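Choline kinase (Cryptosporidium parvum, PDB 3MES) probably phosphorylates choline and ethanolamine, using ATP as the phosphate donor. Local coordinates at residues L338-T341 with L342-Q345. Sequence-based numbering, arbitrary orientation.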
loop_
_atom_site.group_PDB
_atom_site.type_symbol
_atom_site.label_atom_id
_atom_site.label_comp_id
_atom_site.label_asym_id
_atom_site.label_seq_id
_atom_site.Cartn_x
_atom_site.Cartn_y
_atom_site.Cartn_z
ATOM N N LEU B 338 -7.023 -0.201 -11.918
ATOM C CA LEU B 338 -6.692 0.177 -13.289
ATOM C C LEU B 338 -5.465 1.078 -13.359
ATOM O O LEU B 338 -4.658 0.970 -14.283
ATOM C CB LEU B 338 -7.885 0.861 -13.959
ATOM C CG LEU B 338 -9.077 -0.052 -14.248
ATOM C CD1 LEU B 338 -10.278 0.756 -14.722
ATOM C CD2 LEU B 338 -8.691 -1.107 -15.272
ATOM N N SER B 339 -5.331 1.974 -12.386
ATOM C CA SER B 339 -4.154 2.820 -12.309
ATOM C C SER B 339 -2.914 1.939 -12.232
ATOM O O SER B 339 -1.867 2.274 -12.782
ATOM C CB SER B 339 -4.226 3.748 -11.095
ATOM O OG SER B 339 -5.324 4.640 -11.201
ATOM N N GLN B 340 -3.052 0.803 -11.557
ATOM C CA GLN B 340 -1.948 -0.132 -11.380
ATOM C C GLN B 340 -1.708 -0.964 -12.638
ATOM O O GLN B 340 -0.576 -1.064 -13.111
ATOM C CB GLN B 340 -2.209 -1.039 -10.173
ATOM C CG GLN B 340 -1.247 -2.215 -10.036
ATOM C CD GLN B 340 0.153 -1.796 -9.635
ATOM O OE1 GLN B 340 0.949 -1.363 -10.469
ATOM N NE2 GLN B 340 0.466 -1.932 -8.352
ATOM N N THR B 341 -2.771 -1.552 -13.185
ATOM C CA THR B 341 -2.631 -2.410 -14.363
ATOM C C THR B 341 -2.279 -1.609 -15.614
ATOM O O THR B 341 -1.496 -2.064 -16.452
ATOM C CB THR B 341 -3.900 -3.252 -14.634
ATOM O OG1 THR B 341 -4.995 -2.392 -14.975
ATOM C CG2 THR B 341 -4.267 -4.086 -13.416
ATOM N N LEU B 342 -2.850 -0.415 -15.735
ATOM C CA LEU B 342 -2.631 0.419 -16.914
ATOM C C LEU B 342 -1.493 1.417 -16.720
ATOM O O LEU B 342 -0.968 1.966 -17.688
ATOM C CB LEU B 342 -3.920 1.155 -17.297
ATOM C CG LEU B 342 -5.090 0.279 -17.755
ATOM C CD1 LEU B 342 -6.346 1.114 -17.963
ATOM C CD2 LEU B 342 -4.732 -0.479 -19.024
ATOM N N GLN B 343 -1.112 1.653 -15.469
ATOM C CA GLN B 343 -0.051 2.609 -15.165
ATOM C C GLN B 343 -0.404 4.021 -15.636
ATOM O O GLN B 343 0.449 4.748 -16.145
ATOM C CB GLN B 343 1.272 2.162 -15.790
ATOM C CG GLN B 343 1.899 0.959 -15.106
ATOM C CD GLN B 343 2.311 1.258 -13.678
ATOM O OE1 GLN B 343 2.941 2.278 -13.404
ATOM N NE2 GLN B 343 1.958 0.369 -12.762
ATOM N N GLU B 344 -1.667 4.402 -15.467
ATOM C CA GLU B 344 -2.103 5.753 -15.801
ATOM C C GLU B 344 -3.120 6.259 -14.783
ATOM O O GLU B 344 -3.776 5.471 -14.104
ATOM C CB GLU B 344 -2.688 5.804 -17.214
ATOM C CG GLU B 344 -4.070 5.193 -17.337
ATOM C CD GLU B 344 -4.561 5.150 -18.771
ATOM O OE1 GLU B 344 -3.793 4.696 -19.647
ATOM O OE2 GLU B 344 -5.714 5.566 -19.020
ATOM N N GLN B 345 -3.243 7.576 -14.673
ATOM C CA GLN B 345 -4.162 8.164 -13.710
ATOM C C GLN B 345 -5.604 7.793 -14.031
ATOM O O GLN B 345 -6.229 8.390 -14.906
ATOM C CB GLN B 345 -4.009 9.685 -13.659
ATOM C CG GLN B 345 -4.641 10.309 -12.425
ATOM C CD GLN B 345 -4.655 11.822 -12.470
ATOM O OE1 GLN B 345 -5.161 12.420 -13.416
ATOM N NE2 GLN B 345 -4.107 12.449 -11.438
#
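The C-terminal end of helix 327-342 is where L338-T341 meets L342-Q345, and Q343, with positive phi, is the first residue to leave helical geometry. The last turn is closed by an i to i+4 bond from L342 N to L338 O at 2.7 Å with an N-H...O angle of 155°. The next, from Q343 N to S339 O, is weak, because its angle falls to 117°. The Q343 side chain then turns back on the helix end. Bent at chi2, it delivers NE2 to Q340 O at 2.9 Å, in the carbonyl plane and on a lone pair, although the oxygen sits out of the Q343 amide plane. The two glutamine side chains run side by side and point the same way, their amide planes 40° apart; Q340 NE2 is bonded to K173 O. On the apolar side, L338 CD2 meets L342 CD1 at 4.2 Å, and both leucines pack on I352 of helix 351-362. S339 OG bonds to S335 O one turn back in the helix and to V346 N, and the second of these links the helix to the chain that leaves it, while H166 of the second subunit packs on S339 and Q340. The chain past Q343 folds back far enough for E344 O to receive a C-H...O contact from S339 CA at 3.2 Å.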